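Local coordinates for hypothetical 19.5 KDA protein IN emre-rus intergenic region (Escherichia coli, PDB 1FUX), which is of unknown function but, as a periplasmic homodimer of the phosphatidylethanolamine-binding protein family, may bind an anionic ligand as its relatives do, at residues A[20-25]-A[99-104]; A[36-41]-A[46-51]; A[65-70]-A[141-146]. All blocks are in the same frame, centred on the assembly; numbering follows the deposited sequence.

Interaction 1 (A[20-25]-A[99-104])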
loop_
_atom_site.group_PDB
_atom_site.type_symbol
_atom_site.label_atom_id
_atom_site.label_comp_id
_atom_site.label_asym_id
_atom_site.label_seq_id
_atom_site.Cartn_x
_atom_site.Cartn_y
_atom_site.Cartn_z
ATOM N N HIS A 20 -10.144 -1.924 -19.458
ATOM C CA HIS A 20 -9.361 -2.154 -18.238
ATOM C C HIS A 20 -8.856 -0.912 -17.541
ATOM O O HIS A 20 -7.954 -1.003 -16.670
ATOM C CB HIS A 20 -8.196 -3.145 -18.541
ATOM C CG HIS A 20 -8.684 -4.267 -19.415
ATOM N ND1 HIS A 20 -9.585 -5.230 -19.063
ATOM C CD2 HIS A 20 -8.371 -4.509 -20.727
ATOM C CE1 HIS A 20 -9.832 -6.022 -20.099
ATOM N NE2 HIS A 20 -9.085 -5.617 -21.117
ATOM N N VAL A 21 -9.409 0.250 -17.823
ATOM C CA VAL A 21 -9.039 1.558 -17.241
ATOM C C VAL A 21 -10.078 1.868 -16.164
ATOM O O VAL A 21 -11.230 1.381 -16.240
ATOM C CB VAL A 21 -9.043 2.592 -18.378
ATOM C CG1 VAL A 21 -8.963 4.065 -17.963
ATOM C CG2 VAL A 21 -7.888 2.276 -19.309
ATOM N N PHE A 22 -9.615 2.444 -15.063
ATOM C CA PHE A 22 -10.480 2.664 -13.895
ATOM C C PHE A 22 -11.640 3.603 -14.232
ATOM O O PHE A 22 -11.612 4.333 -15.214
ATOM C CB PHE A 22 -9.594 3.313 -12.813
ATOM C CG PHE A 22 -10.216 3.464 -11.460
ATOM C CD1 PHE A 22 -10.793 2.402 -10.822
ATOM C CD2 PHE A 22 -10.310 4.729 -10.865
ATOM C CE1 PHE A 22 -11.397 2.495 -9.576
ATOM C CE2 PHE A 22 -10.941 4.867 -9.624
ATOM C CZ PHE A 22 -11.483 3.757 -9.006
ATOM N N SER A 23 -12.673 3.580 -13.394
ATOM C CA SER A 23 -13.796 4.522 -13.585
ATOM C C SER A 23 -13.820 5.348 -12.299
ATOM O O SER A 23 -14.213 4.845 -11.261
ATOM C CB SER A 23 -15.084 3.762 -13.833
ATOM O OG SER A 23 -16.199 4.661 -13.828
ATOM N N GLY A 24 -13.302 6.556 -12.306
ATOM C CA GLY A 24 -13.119 7.378 -11.121
ATOM C C GLY A 24 -11.755 8.085 -11.230
ATOM O O GLY A 24 -10.946 7.806 -12.104
ATOM N N PHE A 25 -11.525 9.089 -10.397
ATOM C CA PHE A 25 -10.344 9.946 -10.432
ATOM C C PHE A 25 -10.154 10.592 -11.796
ATOM O O PHE A 25 -9.047 10.677 -12.349
ATOM C CB PHE A 25 -9.160 9.082 -10.009
ATOM C CG PHE A 25 -9.125 8.442 -8.658
ATOM C CD1 PHE A 25 -10.221 8.309 -7.818
ATOM C CD2 PHE A 25 -7.934 7.886 -8.207
ATOM C CE1 PHE A 25 -10.129 7.706 -6.580
ATOM C CE2 PHE A 25 -7.818 7.283 -6.967
ATOM C CZ PHE A 25 -8.917 7.191 -6.145
ATOM N N ASN A 99 -7.918 -3.160 -2.491
ATOM C CA ASN A 99 -6.987 -2.483 -3.386
ATOM C C ASN A 99 -6.667 -1.070 -2.858
ATOM O O ASN A 99 -7.260 -0.666 -1.834
ATOM C CB ASN A 99 -7.529 -2.522 -4.818
ATOM C CG ASN A 99 -8.731 -1.642 -5.009
ATOM O OD1 ASN A 99 -8.976 -0.660 -4.298
ATOM N ND2 ASN A 99 -9.629 -1.971 -5.964
ATOM N N ASP A 100 -5.773 -0.331 -3.502
ATOM C CA ASP A 100 -5.367 0.992 -3.010
ATOM C C ASP A 100 -6.412 2.023 -3.265
ATOM O O ASP A 100 -6.453 3.087 -2.622
ATOM C CB ASP A 100 -3.975 1.387 -3.532
ATOM C CG ASP A 100 -2.868 0.683 -2.749
ATOM O OD1 ASP A 100 -3.143 0.264 -1.592
ATOM O OD2 ASP A 100 -1.751 0.546 -3.297
ATOM N N PHE A 101 -7.396 1.734 -4.154
ATOM C CA PHE A 101 -8.522 2.620 -4.325
ATOM C C PHE A 101 -9.451 2.536 -3.128
ATOM O O PHE A 101 -10.378 3.375 -3.026
ATOM C CB PHE A 101 -9.372 2.242 -5.558
ATOM C CG PHE A 101 -8.575 2.321 -6.830
ATOM C CD1 PHE A 101 -8.115 1.176 -7.450
ATOM C CD2 PHE A 101 -8.331 3.573 -7.406
ATOM C CE1 PHE A 101 -7.407 1.299 -8.654
ATOM C CE2 PHE A 101 -7.645 3.704 -8.609
ATOM C CZ PHE A 101 -7.188 2.544 -9.228
ATOM N N GLY A 102 -9.393 1.490 -2.327
ATOM C CA GLY A 102 -10.199 1.368 -1.132
ATOM C C GLY A 102 -11.325 0.352 -1.208
ATOM O O GLY A 102 -12.210 0.491 -0.366
ATOM N N TYR A 103 -11.316 -0.546 -2.190
ATOM C CA TYR A 103 -12.352 -1.574 -2.239
ATOM C C TYR A 103 -11.776 -2.944 -2.582
ATOM O O TYR A 103 -10.681 -3.053 -3.144
ATOM C CB TYR A 103 -13.530 -1.243 -3.153
ATOM C CG TYR A 103 -13.175 -1.042 -4.602
ATOM C CD1 TYR A 103 -13.288 -2.160 -5.430
ATOM C CD2 TYR A 103 -12.779 0.161 -5.163
ATOM C CE1 TYR A 103 -13.011 -2.043 -6.781
ATOM C CE2 TYR A 103 -12.522 0.305 -6.517
ATOM C CZ TYR A 103 -12.632 -0.841 -7.303
ATOM O OH TYR A 103 -12.345 -0.773 -8.663
ATOM N N ALA A 104 -12.576 -3.976 -2.262
ATOM C CA ALA A 104 -12.180 -5.352 -2.538
ATOM C C ALA A 104 -12.666 -5.782 -3.937
ATOM O O ALA A 104 -13.761 -6.295 -4.085
ATOM C CB ALA A 104 -12.821 -6.226 -1.457
#

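Interaction 2 (A[36-41]-A[46-51])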
loop_
_atom_site.group_PDB
_atom_site.type_symbol
_atom_site.label_atom_id
_atom_site.label_comp_id
_atom_site.label_asym_id
_atom_site.label_seq_id
_atom_site.Cartn_x
_atom_site.Cartn_y
_atom_site.Cartn_z
ATOM N N LEU A 36 -7.490 -14.364 -17.643
ATOM C CA LEU A 36 -6.160 -14.944 -17.441
ATOM C C LEU A 36 -6.294 -16.472 -17.414
ATOM O O LEU A 36 -7.166 -17.045 -16.762
ATOM C CB LEU A 36 -5.536 -14.539 -16.073
ATOM C CG LEU A 36 -5.313 -13.019 -15.921
ATOM C CD1 LEU A 36 -5.061 -12.602 -14.462
ATOM C CD2 LEU A 36 -4.167 -12.515 -16.788
ATOM N N THR A 37 -5.398 -17.140 -18.150
ATOM C CA THR A 37 -5.418 -18.605 -18.123
ATOM C C THR A 37 -3.947 -19.068 -17.838
ATOM O O THR A 37 -3.106 -18.684 -18.636
ATOM C CB THR A 37 -5.795 -19.194 -19.500
ATOM O OG1 THR A 37 -7.027 -18.585 -19.932
ATOM C CG2 THR A 37 -5.961 -20.718 -19.420
ATOM N N TRP A 38 -3.801 -19.840 -16.831
ATOM C CA TRP A 38 -2.434 -20.303 -16.528
ATOM C C TRP A 38 -2.241 -21.790 -16.768
ATOM O O TRP A 38 -3.172 -22.609 -16.673
ATOM C CB TRP A 38 -2.118 -19.903 -15.096
ATOM C CG TRP A 38 -3.073 -20.246 -14.018
ATOM C CD1 TRP A 38 -3.046 -21.332 -13.210
ATOM C CD2 TRP A 38 -4.200 -19.462 -13.555
ATOM N NE1 TRP A 38 -4.035 -21.300 -12.269
ATOM C CE2 TRP A 38 -4.766 -20.131 -12.476
ATOM C CE3 TRP A 38 -4.759 -18.231 -13.968
ATOM C CZ2 TRP A 38 -5.891 -19.686 -11.754
ATOM C CZ3 TRP A 38 -5.877 -17.784 -13.251
ATOM C CH2 TRP A 38 -6.443 -18.491 -12.165
ATOM N N SER A 39 -0.968 -22.136 -16.932
ATOM C CA SER A 39 -0.608 -23.530 -17.193
ATOM C C SER A 39 0.779 -23.806 -16.638
ATOM O O SER A 39 1.480 -22.923 -16.112
ATOM C CB SER A 39 -0.614 -23.784 -18.702
ATOM O OG SER A 39 0.564 -23.157 -19.255
ATOM N N GLY A 40 1.218 -25.060 -16.779
ATOM C CA GLY A 40 2.541 -25.364 -16.185
ATOM C C GLY A 40 2.352 -25.383 -14.683
ATOM O O GLY A 40 3.342 -25.193 -13.959
ATOM N N VAL A 41 1.181 -25.656 -14.115
ATOM C CA VAL A 41 1.090 -25.593 -12.676
ATOM C C VAL A 41 2.117 -26.540 -12.038
ATOM O O VAL A 41 2.216 -27.702 -12.381
ATOM C CB VAL A 41 -0.232 -25.641 -11.951
ATOM C CG1 VAL A 41 -1.401 -25.285 -12.855
ATOM C CG2 VAL A 41 -0.490 -26.818 -11.056
ATOM N N LYS A 46 -1.455 -25.793 -4.067
ATOM C CA LYS A 46 -2.660 -26.021 -3.300
ATOM C C LYS A 46 -3.693 -24.886 -3.354
ATOM O O LYS A 46 -4.760 -24.917 -2.741
ATOM C CB LYS A 46 -2.339 -26.296 -1.822
ATOM C CG LYS A 46 -0.958 -26.885 -1.652
ATOM C CD LYS A 46 -0.685 -27.758 -0.477
ATOM C CE LYS A 46 -0.572 -29.240 -0.858
ATOM N NZ LYS A 46 -1.079 -30.002 0.341
ATOM N N SER A 47 -3.346 -23.851 -4.077
ATOM C CA SER A 47 -4.205 -22.723 -4.362
ATOM C C SER A 47 -3.452 -21.723 -5.271
ATOM O O SER A 47 -2.229 -21.779 -5.475
ATOM C CB SER A 47 -4.792 -21.983 -3.185
ATOM O OG SER A 47 -3.777 -21.271 -2.489
ATOM N N PHE A 48 -4.269 -20.839 -5.853
ATOM C CA PHE A 48 -3.679 -19.814 -6.717
ATOM C C PHE A 48 -4.073 -18.401 -6.232
ATOM O O PHE A 48 -4.990 -18.261 -5.420
ATOM C CB PHE A 48 -4.145 -19.940 -8.181
ATOM C CG PHE A 48 -3.753 -21.250 -8.835
ATOM C CD1 PHE A 48 -4.670 -22.306 -8.857
ATOM C CD2 PHE A 48 -2.508 -21.390 -9.400
ATOM C CE1 PHE A 48 -4.281 -23.497 -9.491
ATOM C CE2 PHE A 48 -2.107 -22.585 -10.007
ATOM C CZ PHE A 48 -3.029 -23.631 -10.054
ATOM N N ALA A 49 -3.275 -17.433 -6.698
ATOM C CA ALA A 49 -3.632 -16.040 -6.302
ATOM C C ALA A 49 -3.328 -15.182 -7.499
ATOM O O ALA A 49 -2.502 -15.563 -8.357
ATOM C CB ALA A 49 -2.866 -15.674 -5.050
ATOM N N VAL A 50 -4.009 -14.028 -7.650
ATOM C CA VAL A 50 -3.671 -13.133 -8.752
ATOM C C VAL A 50 -3.463 -11.722 -8.126
ATOM O O VAL A 50 -4.305 -11.367 -7.307
ATOM C CB VAL A 50 -4.749 -13.041 -9.850
ATOM C CG1 VAL A 50 -4.463 -11.947 -10.885
ATOM C CG2 VAL A 50 -4.736 -14.397 -10.587
ATOM N N THR A 51 -2.418 -11.015 -8.525
ATOM C CA THR A 51 -2.244 -9.653 -8.008
ATOM C C THR A 51 -2.012 -8.762 -9.205
ATOM O O THR A 51 -1.487 -9.159 -10.250
ATOM C CB THR A 51 -1.069 -9.452 -7.008
ATOM O OG1 THR A 51 0.166 -9.919 -7.565
ATOM C CG2 THR A 51 -1.353 -10.150 -5.674
#

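Interaction 3 (A[65-70]-A[141-146])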
loop_
_atom_site.group_PDB
_atom_site.type_symbol
_atom_site.label_atom_id
_atom_site.label_comp_id
_atom_site.label_asym_id
_atom_site.label_seq_id
_atom_site.Cartn_x
_atom_site.Cartn_y
_atom_site.Cartn_z
ATOM N N HIS A 65 -3.700 -2.712 -7.554
ATOM C CA HIS A 65 -4.938 -2.594 -8.320
ATOM C C HIS A 65 -5.882 -3.758 -8.071
ATOM O O HIS A 65 -7.105 -3.627 -8.275
ATOM C CB HIS A 65 -4.531 -2.590 -9.825
ATOM C CG HIS A 65 -4.034 -1.221 -10.227
ATOM N ND1 HIS A 65 -4.831 -0.231 -10.756
ATOM C CD2 HIS A 65 -2.774 -0.714 -10.186
ATOM C CE1 HIS A 65 -4.088 0.852 -11.004
ATOM N NE2 HIS A 65 -2.809 0.579 -10.639
ATOM N N TRP A 66 -5.356 -4.915 -7.676
ATOM C CA TRP A 66 -6.268 -6.049 -7.414
ATOM C C TRP A 66 -5.569 -7.120 -6.614
ATOM O O TRP A 66 -4.375 -7.358 -6.888
ATOM C CB TRP A 66 -6.562 -6.687 -8.802
ATOM C CG TRP A 66 -7.700 -7.678 -8.799
ATOM C CD1 TRP A 66 -8.744 -7.780 -7.915
ATOM C CD2 TRP A 66 -7.961 -8.628 -9.858
ATOM N NE1 TRP A 66 -9.619 -8.758 -8.362
ATOM C CE2 TRP A 66 -9.144 -9.291 -9.536
ATOM C CE3 TRP A 66 -7.268 -8.982 -11.019
ATOM C CZ2 TRP A 66 -9.692 -10.345 -10.311
ATOM C CZ3 TRP A 66 -7.816 -10.007 -11.830
ATOM C CH2 TRP A 66 -9.027 -10.671 -11.474
ATOM N N THR A 67 -6.226 -7.835 -5.727
ATOM C CA THR A 67 -5.625 -9.009 -5.104
ATOM C C THR A 67 -6.782 -10.031 -5.046
ATOM O O THR A 67 -7.842 -9.688 -4.518
ATOM C CB THR A 67 -5.050 -8.847 -3.671
ATOM O OG1 THR A 67 -6.089 -8.450 -2.780
ATOM C CG2 THR A 67 -3.951 -7.788 -3.617
ATOM N N VAL A 68 -6.507 -11.258 -5.464
ATOM C CA VAL A 68 -7.508 -12.313 -5.353
ATOM C C VAL A 68 -6.736 -13.562 -4.841
ATOM O O VAL A 68 -5.712 -13.826 -5.453
ATOM C CB VAL A 68 -8.037 -12.919 -6.674
ATOM C CG1 VAL A 68 -9.224 -13.860 -6.379
ATOM C CG2 VAL A 68 -8.388 -11.886 -7.676
ATOM N N VAL A 69 -7.230 -14.175 -3.783
ATOM C CA VAL A 69 -6.458 -15.324 -3.296
ATOM C C VAL A 69 -7.453 -16.454 -3.065
ATOM O O VAL A 69 -8.674 -16.279 -3.209
ATOM C CB VAL A 69 -5.665 -15.049 -2.018
ATOM C CG1 VAL A 69 -4.702 -13.850 -2.140
ATOM C CG2 VAL A 69 -6.576 -14.758 -0.840
ATOM N N ASN A 70 -6.875 -17.605 -2.663
ATOM C CA ASN A 70 -7.702 -18.774 -2.338
ATOM C C ASN A 70 -8.453 -19.263 -3.572
ATOM O O ASN A 70 -9.547 -19.854 -3.481
ATOM C CB ASN A 70 -8.583 -18.540 -1.126
ATOM C CG ASN A 70 -7.875 -18.213 0.192
ATOM O OD1 ASN A 70 -6.679 -18.421 0.295
ATOM N ND2 ASN A 70 -8.572 -17.711 1.197
ATOM N N ALA A 141 -0.338 -4.888 0.905
ATOM C CA ALA A 141 0.889 -5.345 1.574
ATOM C C ALA A 141 0.713 -6.601 2.397
ATOM O O ALA A 141 1.599 -7.482 2.450
ATOM C CB ALA A 141 1.438 -4.207 2.461
ATOM N N LEU A 142 -0.401 -6.673 3.151
ATOM C CA LEU A 142 -0.679 -7.823 3.987
ATOM C C LEU A 142 -0.846 -9.058 3.123
ATOM O O LEU A 142 -0.279 -10.124 3.399
ATOM C CB LEU A 142 -1.904 -7.636 4.886
ATOM C CG LEU A 142 -2.304 -8.854 5.746
ATOM C CD1 LEU A 142 -1.099 -9.353 6.544
ATOM C CD2 LEU A 142 -3.489 -8.543 6.662
ATOM N N VAL A 143 -1.575 -8.895 2.001
ATOM C CA VAL A 143 -1.722 -10.019 1.078
ATOM C C VAL A 143 -0.375 -10.380 0.515
ATOM O O VAL A 143 0.066 -11.546 0.409
ATOM C CB VAL A 143 -2.710 -9.580 -0.042
ATOM C CG1 VAL A 143 -2.713 -10.619 -1.168
ATOM C CG2 VAL A 143 -4.078 -9.367 0.559
ATOM N N GLY A 144 0.412 -9.375 0.117
ATOM C CA GLY A 144 1.736 -9.585 -0.489
ATOM C C GLY A 144 2.684 -10.319 0.446
ATOM O O GLY A 144 3.467 -11.206 -0.003
ATOM N N TYR A 145 2.518 -10.012 1.731
ATOM C CA TYR A 145 3.330 -10.657 2.744
ATOM C C TYR A 145 3.043 -12.151 2.679
ATOM O O TYR A 145 3.981 -12.937 2.509
ATOM C CB TYR A 145 2.967 -10.112 4.137
ATOM C CG TYR A 145 3.931 -10.666 5.176
ATOM C CD1 TYR A 145 5.148 -10.041 5.387
ATOM C CD2 TYR A 145 3.629 -11.793 5.917
ATOM C CE1 TYR A 145 6.048 -10.539 6.325
ATOM C CE2 TYR A 145 4.516 -12.293 6.860
ATOM C CZ TYR A 145 5.724 -11.659 7.046
ATOM O OH TYR A 145 6.609 -12.142 7.992
HETATM N N MSE A 146 1.749 -12.500 2.744
HETATM C CA MSE A 146 1.375 -13.902 2.715
HETATM C C MSE A 146 1.657 -14.632 1.421
HETATM O O MSE A 146 1.874 -15.859 1.558
HETATM C CB MSE A 146 -0.100 -14.102 3.087
HETATM C CG MSE A 146 -0.384 -13.654 4.508
HETATM SE SE MSE A 146 -2.236 -13.621 4.935
HETATM C CE MSE A 146 -2.778 -12.358 3.816
#

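Interaction 1 (A[20-25]-A[99-104])
An aromatic cluster of Phe22, Phe25 and Phe101 joins residues 20-25 to the loop 99-104, which starts with a type I beta turn from Asn99 to Gly102. Its centre is a face-to-face stack: the side chains of Phe22 and Phe101 come in from opposite directions and their rings lie nearly parallel, their planes 14° apart and their centroids 3.9 Å. The closest atoms are Phe22 CZ and Phe101 CD2, at 3.5 Å. Phe22 places its ring over Phe101 with CG anti to the backbone N (chi1 -172°). Phe25 meets the same ring differently, in an offset edge-to-face pair with planes at 62°, the rim of Phe101 turned toward it and Phe25 CE2 lying 3.8 Å from Phe101 CD2. Tyr103 arrives in the plane of the Phe22 ring, OH 3.5 Å from Phe22 CE1. That hydroxyl is hydrogen-bonded to Phe106 O and to Asn31 ND2, which should hold its position beside the phenylalanine.

Asn99 shapes the turn that presents Phe101 and Tyr103. Its OD1 accepts a nearly straight bond from Tyr103 N at 3.2 Å, the donor standing well above the carbonyl plane, with weak additional bonds from Phe101 N and Gly102 N. Asn99 ND2 lies over the centre of the Tyr103 ring, 3.4 Å above its plane, and binds Gly105 O.

Asp100 O is hydrogen-bonded to Ser139 OG of the second subunit, just before helix 140-148 of that subunit. The Cys27-Cys110 disulfide also links the chain shortly after each of the two segments. Around the cluster, Phe22 makes backbone hydrogen bonds to Gly29 and Ala109, while Trp63 and His65 of strand 63-72 bring their rings against Phe101.

Interaction 2 (A[36-41]-A[46-51])
Trp38 and Phe48 form the aromatic part of this contact, in which strand 36-39 packs across strand 47-51 through side chains alone; the axes of the two short segments come no closer than 10.7 Å, at 136° between their directions. The indole points its edge at the phenyl face, planes inclined at 53°. Trp38 NE1 sits over the middle of the Phe48 ring, 3.1 Å above its plane, and its N-H is directed down onto the pi cloud. The nearest ring atom is Phe48 CE2, 3.2 Å from Trp38 NE1. Trp38 swings the indole there by setting CG between the backbone N and the carbonyl carbon (chi1 51°).

Apolar contacts of aliphatic side chains complete the interface on both sides of this pair. At the more exposed end Val41 crosses Phe48 at about a right angle and comes to the ring's edge, Val41 CG1 being 3.6 Å from Phe48 CZ. At the other end Leu36 and Val50 meet tip to tip, with Leu36 CD1 at 3.7 Å from Val50 CG1. A looser touch links Trp38 CZ3 to Val50 CG2, at 4.5 Å.

With Phe48 cut back to an alanine, the Trp38 N-H would probably lose the pi face beneath it, and a gap would be likely to open beside Val41. Further packing comes from Phe3 and Ile71 on Phe48, and from Leu78 on both Trp38 and Val50.

Strands 36-39 and 47-54 belong to different antiparallel sheets, so the contact is packing between sheets. Its chemistry is almost wholly apolar: cohesion would come from burying hydrocarbon, while the indole nitrogen, the one polar side-chain atom in close contact, is turned onto an electron-rich aromatic face.

Interaction 3 (A[65-70]-A[141-146])
Val143 fastens helix 140-148 to strand 63-72, part of the five-stranded antiparallel sheet, by inserting its two methyl groups against Thr67 and Val69. Every touching side chain is buried, and the approach is close: Thr67 CA and Val143 CA are 7.4 Å apart. Thr67 and Val143 reach toward each other tip to tip. Val143 CG1 lies 3.9 Å from Thr67 CB and as near to Thr67 CG2, while Val143 CG2 rests 4.0 Å from Thr67 OG1. Val69 joins at a slant, its CG1 touching Val143 CG1 at 3.9 Å. One methyl therefore bridges two strand residues: Val143 holds CG1 anti to its own backbone N (chi1 170°), which carries that branch to both Thr67 and Val69.

Residues two apart in a strand point to the same side of the sheet, and Thr67 and Val69 use this alternation to offer the helix a small patch, whereas Val68 points away from it. Although beside a methyl, Thr67 OG1 takes a weak hydrogen bond from Gly97 N, just after edge strand 95-96. Val134 also packs on Val69, extending the apolar layer, and Ala49 of the neighbouring strand 47-54 also touches it.

The helix is shared with the dimer interface: Leu142 packs on Trp63 of the second subunit and Tyr145 on Pro58 of the second subunit. A short helix laid on a large antiparallel sheet through beta-branched side chains fits the mainly beta architecture of the phosphatidylethanolamine-binding protein fold.

Along the chain the 36-41/46-51 contact lies wholly between the two segments of interaction 1, whereas interactions 1 and 3 alternate their segments and interaction 2 closes before interaction 3 opens. The centres of interactions 1 and 2 are 23 Å apart, on opposite sides of the chain's centre, and the two do not touch. Interaction 3 connects them: its centre is 15 Å from that of interaction 1, where His65 packs on Phe101 and Asn99, and 14 Å from that of interaction 2. There neighbouring strands 47-54 and 63-72 share one sheet, with a probable hydrogen bond from Val50 N to Val68 O. That sheet thus links the second sheet, the helix and the aromatic loop region.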